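Local structure of antigen 43 (Escherichia coli, 4KH3) at residues A[289-294]-A[308-313]; A[266-271]-A[283-288]; A[329-334]-A[345-350]; A[300-305]-A[319-324]. The protein mediates the clumping of bacterial cells by self-association, as the surface-exposed passenger domain of an AIDA-type autotransporter linked to aggregation and biofilm formation. All coordinates share one frame; numbering follows the deposited sequence.

Contact 1: A[289-294]-A[308-313]; sequences KADNVV and TATNTR
Asp-291 OD1 is gripped by two side chains of the neighbouring segment. Thr-310 OG1 donates to it from above the carboxylate plane (Thr-310 OG1 to Asp-291 OD1 2.8 Å), while Asn-311 ND2 uses the syn lone pair of that oxygen, at 3.0 Å from Asp-291 OD1. The Asp-291 and Asn-311 side chains lie side by side, their flat groups turned 46° apart. Thr-310 puts OG1 between its own backbone N and carbonyl carbon (chi1 57°), and there it also takes a bond from Lys-289. That lysine bends at chi2 and chi4 to cross the threonine at about a right angle, NZ reaching Thr-310 OG1 at 3.2 Å. The hydroxyl thus relays between ammonium and carboxylate. Beneath this polar row runs a parallel ladder, two successive coils of the right-handed beta-helix stacked in register. On the inward side the methyls of Ala-290 and Ala-309 meet, CB to CB 3.8 Å, and both rest on Leu-301. Asn-292 and Asn-311 each turn the corner with positive phi, and Asn-311 OD1 is hydrogen-bonded to Thr-330 OG1 of the following coil. Under the corner one water joins Val-293 N, Thr-310 O and Thr-312 OG1, at 2.7 Å from that hydroxyl.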
loop_
_atom_site.group_PDB
_atom_site.type_symbol
_atom_site.label_atom_id
_atom_site.label_comp_id
_atom_site.label_asym_id
_atom_site.label_seq_id
_atom_site.Cartn_x
_atom_site.Cartn_y
_atom_site.Cartn_z
ATOM N N LYS A 289 -5.630 -11.809 -18.030
ATOM C CA LYS A 289 -5.980 -10.799 -19.030
ATOM C C LYS A 289 -6.673 -9.568 -18.424
ATOM O O LYS A 289 -7.661 -9.687 -17.697
ATOM C CB LYS A 289 -6.851 -11.431 -20.114
ATOM C CG LYS A 289 -7.570 -10.447 -21.008
ATOM C CD LYS A 289 -6.676 -9.864 -22.071
ATOM C CE LYS A 289 -7.501 -9.483 -23.302
ATOM N NZ LYS A 289 -8.543 -8.467 -22.990
ATOM N N ALA A 290 -6.143 -8.390 -18.731
ATOM C CA ALA A 290 -6.720 -7.125 -18.267
ATOM C C ALA A 290 -7.420 -6.368 -19.396
ATOM O O ALA A 290 -6.959 -6.376 -20.538
ATOM C CB ALA A 290 -5.636 -6.241 -17.626
ATOM N N ASP A 291 -8.531 -5.716 -19.081
ATOM C CA ASP A 291 -9.203 -4.868 -20.059
ATOM C C ASP A 291 -9.851 -3.648 -19.395
ATOM O O ASP A 291 -10.567 -3.784 -18.398
ATOM C CB ASP A 291 -10.248 -5.667 -20.852
ATOM C CG ASP A 291 -10.942 -4.828 -21.921
ATOM O OD1 ASP A 291 -10.291 -3.956 -22.532
ATOM O OD2 ASP A 291 -12.149 -5.035 -22.151
ATOM N N ASN A 292 -9.587 -2.469 -19.963
ATOM C CA ASN A 292 -10.164 -1.193 -19.523
ATOM C C ASN A 292 -9.736 -0.764 -18.120
ATOM O O ASN A 292 -10.458 -0.054 -17.418
ATOM C CB ASN A 292 -11.694 -1.179 -19.663
ATOM C CG ASN A 292 -12.280 0.225 -19.557
ATOM O OD1 ASN A 292 -11.638 1.211 -19.939
ATOM N ND2 ASN A 292 -13.491 0.323 -19.018
ATOM N N VAL A 293 -8.552 -1.194 -17.712
ATOM C CA VAL A 293 -8.001 -0.753 -16.450
ATOM C C VAL A 293 -7.663 0.744 -16.545
ATOM O O VAL A 293 -7.045 1.200 -17.507
ATOM C CB VAL A 293 -6.784 -1.607 -16.037
ATOM C CG1 VAL A 293 -6.039 -0.956 -14.899
ATOM C CG2 VAL A 293 -7.242 -3.021 -15.647
ATOM N N VAL A 294 -8.123 1.516 -15.565
ATOM C CA VAL A 294 -7.784 2.931 -15.503
ATOM C C VAL A 294 -6.845 3.128 -14.326
ATOM O O VAL A 294 -7.131 2.685 -13.206
ATOM C CB VAL A 294 -9.043 3.812 -15.353
ATOM C CG1 VAL A 294 -8.675 5.245 -14.914
ATOM C CG2 VAL A 294 -9.832 3.823 -16.653
ATOM N N THR A 308 -1.610 -10.187 -20.842
ATOM C CA THR A 308 -2.062 -9.145 -21.750
ATOM C C THR A 308 -2.967 -8.123 -21.068
ATOM O O THR A 308 -3.782 -8.473 -20.217
ATOM C CB THR A 308 -2.824 -9.765 -22.951
ATOM O OG1 THR A 308 -2.027 -10.803 -23.536
ATOM C CG2 THR A 308 -3.123 -8.713 -24.011
ATOM N N ALA A 309 -2.820 -6.860 -21.456
ATOM C CA ALA A 309 -3.752 -5.813 -21.059
ATOM C C ALA A 309 -4.196 -5.035 -22.296
ATOM O O ALA A 309 -3.370 -4.640 -23.126
ATOM C CB ALA A 309 -3.099 -4.876 -20.048
ATOM N N THR A 310 -5.498 -4.810 -22.418
ATOM C CA THR A 310 -6.027 -4.011 -23.513
ATOM C C THR A 310 -6.761 -2.782 -22.970
ATOM O O THR A 310 -7.331 -2.823 -21.884
ATOM C CB THR A 310 -6.991 -4.844 -24.359
ATOM O OG1 THR A 310 -8.036 -5.354 -23.518
ATOM C CG2 THR A 310 -6.253 -6.020 -24.975
ATOM N N ASN A 311 -6.734 -1.687 -23.722
ATOM C CA ASN A 311 -7.456 -0.474 -23.343
ATOM C C ASN A 311 -7.071 0.074 -21.963
ATOM O O ASN A 311 -7.937 0.472 -21.180
ATOM C CB ASN A 311 -8.968 -0.715 -23.395
ATOM C CG ASN A 311 -9.460 -1.041 -24.782
ATOM O OD1 ASN A 311 -9.117 -0.362 -25.750
ATOM N ND2 ASN A 311 -10.268 -2.093 -24.891
ATOM N N THR A 312 -5.781 0.080 -21.653
ATOM C CA THR A 312 -5.340 0.611 -20.375
ATOM C C THR A 312 -5.186 2.120 -20.477
ATOM O O THR A 312 -4.478 2.621 -21.351
ATOM C CB THR A 312 -4.004 0.009 -19.930
ATOM O OG1 THR A 312 -4.118 -1.418 -19.868
ATOM C CG2 THR A 312 -3.623 0.537 -18.565
ATOM N N ARG A 313 -5.866 2.840 -19.591
ATOM C CA ARG A 313 -5.716 4.289 -19.510
ATOM C C ARG A 313 -4.707 4.633 -18.395
ATOM O O ARG A 313 -4.873 4.238 -17.243
ATOM C CB ARG A 313 -7.080 4.943 -19.283
ATOM C CG ARG A 313 -7.044 6.435 -19.072
ATOM C CD ARG A 313 -6.728 7.175 -20.346
ATOM N NE ARG A 313 -6.534 8.594 -20.078
ATOM C CZ ARG A 313 -6.002 9.457 -20.938
ATOM N NH1 ARG A 313 -5.602 9.043 -22.135
ATOM N NH2 ARG A 313 -5.860 10.734 -20.588
HETATM O O HOH W 1 -9.567 2.622 -20.303
HETATM O O HOH W 2 -6.366 -2.824 -19.290
#

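Contact 2: A[266-271]-A[283-288]; sequences LVTSTA and FSVVAG
Val-285 presses a methyl against the backbone of Ser-269 and Thr-270 where strand 265-269 ends. This is a contact across the interior of the beta-helix: segment 266-271 belongs to one wall, whereas 283-288 is the returning strand of a hairpin, 273-278 with 281-286, and the turn that follows it. The two strand axes stay 9.2 Å apart, so side chains fill the gap and no ladder forms. With CG1 anti to its backbone N (chi1 -174°), Val-285 brings that methyl to 3.3 Å from Ser-269 O and 4.0 Å from Thr-270 CA. Further inside, Leu-266 and Phe-283 meet tip to tip, Leu-266 CD2 lying 3.8 Å from Phe-283 CE1.

Thr-270 lies beside the turn. Its CB stands 3.9 Å from Gly-288 O, and its hydroxyl is turned to Leu-304 N on the adjoining coil. Gly-288 has a positive phi of 85°, a backbone shape that suits glycine, and it brings its CA within 3.3 Å of Thr-270 O as a C-H...O contact. A water completes the link, giving a proton to Thr-270 O and accepting from Gly-288 N at 2.9 Å.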
loop_
_atom_site.group_PDB
_atom_site.type_symbol
_atom_site.label_atom_id
_atom_site.label_comp_id
_atom_site.label_asym_id
_atom_site.label_seq_id
_atom_site.Cartn_x
_atom_site.Cartn_y
_atom_site.Cartn_z
ATOM N N LEU A 266 -6.026 1.897 -8.276
ATOM C CA LEU A 266 -6.028 0.431 -8.296
ATOM C C LEU A 266 -4.614 -0.060 -8.533
ATOM O O LEU A 266 -3.963 0.313 -9.512
ATOM C CB LEU A 266 -6.967 -0.117 -9.377
ATOM C CG LEU A 266 -6.975 -1.627 -9.650
ATOM C CD1 LEU A 266 -7.571 -2.403 -8.486
ATOM C CD2 LEU A 266 -7.720 -1.944 -10.946
ATOM N N VAL A 267 -4.127 -0.879 -7.615
ATOM C CA VAL A 267 -2.792 -1.445 -7.725
ATOM C C VAL A 267 -2.918 -2.958 -7.815
ATOM O O VAL A 267 -3.421 -3.608 -6.896
ATOM C CB VAL A 267 -1.945 -1.051 -6.519
ATOM C CG1 VAL A 267 -0.608 -1.762 -6.550
ATOM C CG2 VAL A 267 -1.753 0.450 -6.507
ATOM N N THR A 268 -2.499 -3.520 -8.940
ATOM C CA THR A 268 -2.644 -4.955 -9.130
ATOM C C THR A 268 -1.778 -5.463 -10.288
ATOM O O THR A 268 -0.932 -4.739 -10.817
ATOM C CB THR A 268 -4.130 -5.332 -9.333
ATOM O OG1 THR A 268 -4.301 -6.743 -9.194
ATOM C CG2 THR A 268 -4.642 -4.870 -10.693
ATOM N N SER A 269 -1.978 -6.718 -10.668
ATOM C CA SER A 269 -1.230 -7.287 -11.774
ATOM C C SER A 269 -2.090 -8.330 -12.455
ATOM O O SER A 269 -3.228 -8.587 -12.041
ATOM C CB SER A 269 0.062 -7.928 -11.274
ATOM O OG SER A 269 -0.236 -9.114 -10.556
ATOM N N THR A 270 -1.537 -8.952 -13.486
ATOM C CA THR A 270 -2.303 -9.889 -14.292
ATOM C C THR A 270 -2.438 -11.219 -13.571
ATOM O O THR A 270 -3.162 -12.101 -14.011
ATOM C CB THR A 270 -1.681 -10.055 -15.690
ATOM O OG1 THR A 270 -0.265 -10.189 -15.561
ATOM C CG2 THR A 270 -1.950 -8.827 -16.540
ATOM N N ALA A 271 -1.748 -11.354 -12.443
ATOM C CA ALA A 271 -1.856 -12.557 -11.617
ATOM C C ALA A 271 -2.972 -12.444 -10.566
ATOM O O ALA A 271 -3.168 -13.352 -9.762
ATOM C CB ALA A 271 -0.513 -12.869 -10.942
ATOM N N PHE A 283 -14.497 -3.042 -16.433
ATOM C CA PHE A 283 -13.096 -3.389 -16.576
ATOM C C PHE A 283 -12.896 -4.696 -15.853
ATOM O O PHE A 283 -13.690 -5.057 -14.986
ATOM C CB PHE A 283 -12.175 -2.309 -15.986
ATOM C CG PHE A 283 -12.080 -2.330 -14.478
ATOM C CD1 PHE A 283 -11.117 -3.101 -13.833
ATOM C CD2 PHE A 283 -12.942 -1.565 -13.707
ATOM C CE1 PHE A 283 -11.033 -3.123 -12.458
ATOM C CE2 PHE A 283 -12.855 -1.576 -12.328
ATOM C CZ PHE A 283 -11.899 -2.354 -11.702
ATOM N N SER A 284 -11.827 -5.396 -16.200
ATOM C CA SER A 284 -11.557 -6.692 -15.607
ATOM C C SER A 284 -10.088 -7.055 -15.687
ATOM O O SER A 284 -9.376 -6.643 -16.593
ATOM C CB SER A 284 -12.375 -7.766 -16.301
ATOM O OG SER A 284 -12.130 -7.723 -17.693
ATOM N N VAL A 285 -9.642 -7.791 -14.684
ATOM C CA VAL A 285 -8.375 -8.482 -14.712
ATOM C C VAL A 285 -8.775 -9.895 -14.344
ATOM O O VAL A 285 -9.088 -10.188 -13.183
ATOM C CB VAL A 285 -7.380 -7.937 -13.680
ATOM C CG1 VAL A 285 -6.032 -8.593 -13.863
ATOM C CG2 VAL A 285 -7.245 -6.420 -13.806
ATOM N N VAL A 286 -8.816 -10.755 -15.358
ATOM C CA VAL A 286 -9.303 -12.116 -15.204
ATOM C C VAL A 286 -8.415 -13.101 -15.972
ATOM O O VAL A 286 -8.143 -12.907 -17.163
ATOM C CB VAL A 286 -10.755 -12.226 -15.720
ATOM C CG1 VAL A 286 -11.168 -13.670 -15.865
ATOM C CG2 VAL A 286 -11.693 -11.513 -14.788
ATOM N N ALA A 287 -7.964 -14.146 -15.277
ATOM C CA ALA A 287 -7.231 -15.259 -15.888
ATOM C C ALA A 287 -6.092 -14.776 -16.772
ATOM O O ALA A 287 -5.946 -15.218 -17.913
ATOM C CB ALA A 287 -8.192 -16.179 -16.687
ATOM N N GLY A 288 -5.311 -13.840 -16.249
ATOM C CA GLY A 288 -4.125 -13.363 -16.931
ATOM C C GLY A 288 -4.387 -12.271 -17.942
ATOM O O GLY A 288 -3.471 -11.844 -18.640
HETATM O O HOH W 3 -5.452 -13.115 -13.475
#

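Contact 3: A[329-334]-A[345-350]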
loop_
_atom_site.group_PDB
_atom_site.type_symbol
_atom_site.label_atom_id
_atom_site.label_comp_id
_atom_site.label_asym_id
_atom_site.label_seq_id
_atom_site.Cartn_x
_atom_site.Cartn_y
_atom_site.Cartn_z
ATOM N N THR A 329 -1.986 -3.565 -25.396
ATOM C CA THR A 329 -2.428 -2.810 -26.577
ATOM C C THR A 329 -3.495 -1.760 -26.277
ATOM O O THR A 329 -4.129 -1.782 -25.220
ATOM C CB THR A 329 -2.904 -3.732 -27.702
ATOM O OG1 THR A 329 -3.933 -4.593 -27.202
ATOM C CG2 THR A 329 -1.740 -4.581 -28.195
ATOM N N THR A 330 -3.692 -0.865 -27.238
ATOM C CA THR A 330 -4.436 0.377 -27.038
ATOM C C THR A 330 -4.163 1.021 -25.679
ATOM O O THR A 330 -5.083 1.448 -24.986
ATOM C CB THR A 330 -5.947 0.209 -27.266
ATOM O OG1 THR A 330 -6.467 -0.808 -26.396
ATOM C CG2 THR A 330 -6.215 -0.173 -28.728
ATOM N N VAL A 331 -2.891 1.064 -25.296
ATOM C CA VAL A 331 -2.481 1.839 -24.143
ATOM C C VAL A 331 -2.770 3.309 -24.420
ATOM O O VAL A 331 -2.439 3.837 -25.474
ATOM C CB VAL A 331 -0.985 1.662 -23.859
ATOM C CG1 VAL A 331 -0.548 2.568 -22.684
ATOM C CG2 VAL A 331 -0.682 0.199 -23.578
ATOM N N SER A 332 -3.416 3.974 -23.480
ATOM C CA SER A 332 -3.741 5.376 -23.678
ATOM C C SER A 332 -3.010 6.202 -22.630
ATOM O O SER A 332 -3.464 6.314 -21.496
ATOM C CB SER A 332 -5.251 5.579 -23.598
ATOM O OG SER A 332 -5.598 6.888 -23.981
ATOM N N MET A 333 -1.845 6.727 -23.001
ATOM C CA MET A 333 -1.042 7.533 -22.094
ATOM C C MET A 333 -1.631 8.925 -21.962
ATOM O O MET A 333 -1.897 9.588 -22.964
ATOM C CB MET A 333 0.386 7.647 -22.601
ATOM C CG MET A 333 1.054 6.323 -22.784
ATOM S SD MET A 333 1.100 5.410 -21.235
ATOM C CE MET A 333 2.087 6.520 -20.224
ATOM N N GLY A 334 -1.839 9.356 -20.720
ATOM C CA GLY A 334 -2.292 10.705 -20.435
ATOM C C GLY A 334 -1.228 11.511 -19.708
ATOM O O GLY A 334 -0.202 10.967 -19.267
ATOM N N ALA A 345 8.991 -6.567 -24.689
ATOM C CA ALA A 345 7.560 -6.496 -24.465
ATOM C C ALA A 345 6.837 -6.179 -25.766
ATOM O O ALA A 345 7.455 -5.788 -26.747
ATOM C CB ALA A 345 7.242 -5.457 -23.407
ATOM N N ALA A 346 5.525 -6.373 -25.769
ATOM C CA ALA A 346 4.698 -6.014 -26.908
ATOM C C ALA A 346 3.736 -4.946 -26.433
ATOM O O ALA A 346 2.956 -5.175 -25.506
ATOM C CB ALA A 346 3.938 -7.221 -27.423
ATOM N N VAL A 347 3.823 -3.768 -27.044
ATOM C CA VAL A 347 3.051 -2.611 -26.624
ATOM C C VAL A 347 2.571 -1.820 -27.839
ATOM O O VAL A 347 3.313 -1.625 -28.788
ATOM C CB VAL A 347 3.886 -1.671 -25.709
ATOM C CG1 VAL A 347 3.069 -0.464 -25.286
ATOM C CG2 VAL A 347 4.389 -2.411 -24.481
ATOM N N SER A 348 1.323 -1.379 -27.813
ATOM C CA SER A 348 0.830 -0.452 -28.818
ATOM C C SER A 348 -0.101 0.522 -28.116
ATOM O O SER A 348 -0.867 0.136 -27.227
ATOM C CB SER A 348 0.095 -1.183 -29.953
ATOM O OG SER A 348 -1.301 -0.893 -29.952
ATOM N N GLY A 349 -0.037 1.787 -28.507
ATOM C CA GLY A 349 -0.897 2.781 -27.904
ATOM C C GLY A 349 -0.629 4.168 -28.426
ATOM O O GLY A 349 0.028 4.338 -29.449
ATOM N N THR A 350 -1.137 5.166 -27.715
ATOM C CA THR A 350 -0.953 6.549 -28.123
ATOM C C THR A 350 -0.441 7.425 -26.964
ATOM O O THR A 350 -0.962 7.364 -25.851
ATOM C CB THR A 350 -2.263 7.126 -28.733
ATOM O OG1 THR A 350 -3.348 6.902 -27.833
ATOM C CG2 THR A 350 -2.595 6.436 -30.045
HETATM O O HOH W 4 -4.512 3.893 -27.925
HETATM O O HOH W 5 -3.832 9.038 -25.330
#
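Val-331 packs over the backbone of segment 345-350, and its side chain can be followed outward from CB. CB itself lies 3.7 Å from Ser-348 O and close to Gly-349 CA. With CG1 anti to the backbone N (chi1 176°), CG2 lies beside that N, runs on past the same Ser-348 O and reaches Val-347 CG1 at 4.2 Å, the two valines crossing at a slant. The other tip, CG1, points along its own strand to Met-333, where SD stands 3.6 Å from Val-331 CG1. Met-333 CB lies 3.5 Å from Thr-350 O; beyond it the chain bends at chi2 and chi3, and the sulfur end leads off from that segment.

Backbone bonds join the segments, two of them through Val-331. Its N donates to a lone pair of Ser-348 O, and Thr-350 N returns a bond to Val-331 O at 2.9 Å. Gly-349 carries no side chain here, and its CA comes within 3.1 Å of Val-331 O. A further bond runs from Met-333 N to Thr-350 O, and a water spans Val-331 O and Thr-350 OG1.

No helix is nearby. Strand 327-333 is broken by a corner at Thr-330, with strands 308-310 and 313-314 beside it on one flank and strand 346-350 on the other. Val-331 faces inward onto Leu-320 of strand 319-322, and Val-347 and Met-333 meet Phe-357 of strand 356-360.

Contact 4: A[300-305]-A[319-324]; sequences RLDVLS and TLDIRN
Leu-301 and Leu-320 lie side by side, pointing the same way, with Leu-320 CD1 4.0 Å from Leu-301 CB and against Val-303 CG2 as well. This inward side is the tight part, closed further by Leu-295 and Ala-309. Four backbone bonds hold the strands only 7° from parallel, among them Val-303 N to Asp-321 O at 2.8 Å.

The outer face carries a four-residue salt-bridge network. Asp-321 OD2 is its hub: Arg-323 grips it side-on with two nitrogens, NE at 2.9 Å from Asp-321 OD2 and NH2 a little farther, both from one face of the carboxylate. From the other strand Arg-300 NH2 adds a weak bond, its guanidinium nearly perpendicular (84°) to that carboxylate, while Thr-319 CG2 sits over one guanidinium face. The Arg-300 chain is extended from CG to NE, which brings NE to the syn lone pair of Asp-302 OD1 at 3.0 Å. A longer salt bridge joins Asp-302 OD2 to Arg-323 NH2. The two carboxylates approach to 3.6 Å (Asp-302 OD1 to Asp-321 OD2), a repulsion the arginines probably offset.

Past the strands Leu-304 lies alongside Arg-323, CD2 3.7 Å from Arg-323 NH1. The backbones diverge to CA atoms 5.7 Å apart at Ser-305 and Asn-324, though Ser-305 CB still touches Asn-324 O. Such in-register parallel rungs, aliphatic rows inside, are those of a parallel beta-helix, here of the right-handed pectate-lyase-like kind.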
loop_
_atom_site.group_PDB
_atom_site.type_symbol
_atom_site.label_atom_id
_atom_site.label_comp_id
_atom_site.label_asym_id
_atom_site.label_seq_id
_atom_site.Cartn_x
_atom_site.Cartn_y
_atom_site.Cartn_z
ATOM N N ARG A 300 -1.588 1.316 -10.372
ATOM C CA ARG A 300 -0.509 0.630 -11.063
ATOM C C ARG A 300 -0.930 -0.765 -11.495
ATOM O O ARG A 300 -1.570 -1.489 -10.730
ATOM C CB ARG A 300 0.724 0.543 -10.175
ATOM C CG ARG A 300 1.921 -0.132 -10.847
ATOM C CD ARG A 300 3.124 -0.177 -9.906
ATOM N NE ARG A 300 4.224 -0.943 -10.468
ATOM C CZ ARG A 300 5.483 -0.522 -10.506
ATOM N NH1 ARG A 300 5.802 0.658 -9.992
ATOM N NH2 ARG A 300 6.423 -1.284 -11.055
ATOM N N LEU A 301 -0.586 -1.122 -12.730
ATOM C CA LEU A 301 -0.858 -2.453 -13.270
ATOM C C LEU A 301 0.433 -3.058 -13.788
ATOM O O LEU A 301 1.093 -2.476 -14.646
ATOM C CB LEU A 301 -1.873 -2.387 -14.416
ATOM C CG LEU A 301 -2.131 -3.727 -15.127
ATOM C CD1 LEU A 301 -2.771 -4.746 -14.191
ATOM C CD2 LEU A 301 -3.006 -3.520 -16.352
ATOM N N ASP A 302 0.809 -4.206 -13.247
ATOM C CA ASP A 302 1.966 -4.931 -13.749
ATOM C C ASP A 302 1.467 -6.000 -14.705
ATOM O O ASP A 302 0.677 -6.862 -14.321
ATOM C CB ASP A 302 2.748 -5.591 -12.613
ATOM C CG ASP A 302 3.358 -4.583 -11.652
ATOM O OD1 ASP A 302 3.481 -3.399 -12.009
ATOM O OD2 ASP A 302 3.725 -4.982 -10.532
ATOM N N VAL A 303 1.907 -5.930 -15.956
ATOM C CA VAL A 303 1.580 -6.971 -16.919
ATOM C C VAL A 303 2.739 -7.957 -16.974
ATOM O O VAL A 303 3.821 -7.655 -17.473
ATOM C CB VAL A 303 1.224 -6.392 -18.305
ATOM C CG1 VAL A 303 0.899 -7.498 -19.289
ATOM C CG2 VAL A 303 0.037 -5.453 -18.170
ATOM N N LEU A 304 2.510 -9.131 -16.410
ATOM C CA LEU A 304 3.556 -10.128 -16.282
ATOM C C LEU A 304 3.796 -10.887 -17.582
ATOM O O LEU A 304 2.997 -10.833 -18.520
ATOM C CB LEU A 304 3.207 -11.104 -15.163
ATOM C CG LEU A 304 2.837 -10.453 -13.825
ATOM C CD1 LEU A 304 2.602 -11.517 -12.775
ATOM C CD2 LEU A 304 3.917 -9.484 -13.377
ATOM N N SER A 305 4.914 -11.592 -17.620
ATOM C CA SER A 305 5.304 -12.364 -18.785
ATOM C C SER A 305 4.207 -13.348 -19.189
ATOM O O SER A 305 3.743 -14.149 -18.370
ATOM C CB SER A 305 6.601 -13.118 -18.491
ATOM O OG SER A 305 6.980 -13.891 -19.613
ATOM N N THR A 319 0.703 4.222 -13.163
ATOM C CA THR A 319 1.862 3.503 -13.675
ATOM C C THR A 319 1.470 2.204 -14.373
ATOM O O THR A 319 0.759 1.370 -13.805
ATOM C CB THR A 319 2.868 3.173 -12.565
ATOM O OG1 THR A 319 3.390 4.387 -12.030
ATOM C CG2 THR A 319 4.015 2.360 -13.119
ATOM N N LEU A 320 1.924 2.047 -15.612
ATOM C CA LEU A 320 1.773 0.784 -16.326
ATOM C C LEU A 320 3.143 0.162 -16.537
ATOM O O LEU A 320 4.022 0.772 -17.139
ATOM C CB LEU A 320 1.065 0.987 -17.662
ATOM C CG LEU A 320 0.913 -0.268 -18.519
ATOM C CD1 LEU A 320 0.153 -1.345 -17.758
ATOM C CD2 LEU A 320 0.214 0.072 -19.827
ATOM N N ASP A 321 3.319 -1.046 -16.022
ATOM C CA ASP A 321 4.598 -1.738 -16.078
ATOM C C ASP A 321 4.462 -3.025 -16.886
ATOM O O ASP A 321 3.876 -4.003 -16.417
ATOM C CB ASP A 321 5.093 -2.033 -14.654
ATOM C CG ASP A 321 6.369 -2.871 -14.628
ATOM O OD1 ASP A 321 7.009 -3.053 -15.688
ATOM O OD2 ASP A 321 6.746 -3.339 -13.534
ATOM N N ILE A 322 5.003 -3.026 -18.101
ATOM C CA ILE A 322 4.946 -4.218 -18.940
ATOM C C ILE A 322 6.254 -4.973 -18.891
ATOM O O ILE A 322 7.276 -4.496 -19.378
ATOM C CB ILE A 322 4.599 -3.914 -20.402
ATOM C CG1 ILE A 322 3.335 -3.062 -20.487
ATOM C CG2 ILE A 322 4.396 -5.222 -21.165
ATOM C CD1 ILE A 322 3.613 -1.617 -20.775
ATOM N N ARG A 323 6.215 -6.146 -18.273
ATOM C CA ARG A 323 7.400 -6.976 -18.135
ATOM C C ARG A 323 7.808 -7.559 -19.471
ATOM O O ARG A 323 7.055 -7.512 -20.455
ATOM C CB ARG A 323 7.140 -8.122 -17.162
ATOM C CG ARG A 323 6.775 -7.665 -15.767
ATOM C CD ARG A 323 7.930 -6.948 -15.106
ATOM N NE ARG A 323 7.471 -6.129 -13.990
ATOM C CZ ARG A 323 7.123 -6.605 -12.796
ATOM N NH1 ARG A 323 7.175 -7.910 -12.542
ATOM N NH2 ARG A 323 6.715 -5.769 -11.852
ATOM N N ASN A 324 9.015 -8.105 -19.494
ATOM C CA ASN A 324 9.479 -8.872 -20.625
ATOM C C ASN A 324 8.483 -9.988 -20.881
ATOM O O ASN A 324 8.144 -10.740 -19.971
ATOM C CB ASN A 324 10.844 -9.472 -20.305
ATOM C CG ASN A 324 11.734 -9.570 -21.522
ATOM O OD1 ASN A 324 11.264 -9.828 -22.633
ATOM N ND2 ASN A 324 13.031 -9.349 -21.322
#

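How the contacts relate
Along the chain contact 2 comes first, then contacts 1 and 4 interleave, and contact 3 closes the series. Contact 4 continues the long wall of the beta-helix to which strand 265-269 also belongs, so contact 2 meets it directly: Leu-266 O and Arg-300 N pair between adjacent rungs. Contacts 1 and 3 follow each other in the other strand system of the helix, their centres 10 Å apart, sharing the step from strand 308-310 to strand 327-333. The inward side chains of contacts 1 and 4, centres 11 Å apart, pack together, as Ala-309 does on Val-303. Contacts 2 and 3 do not touch, their nearest atoms being about 10 Å apart. Together they follow successive coils of the beta-helix, probably the adhesin's stalk, on past the 273-286 hairpin.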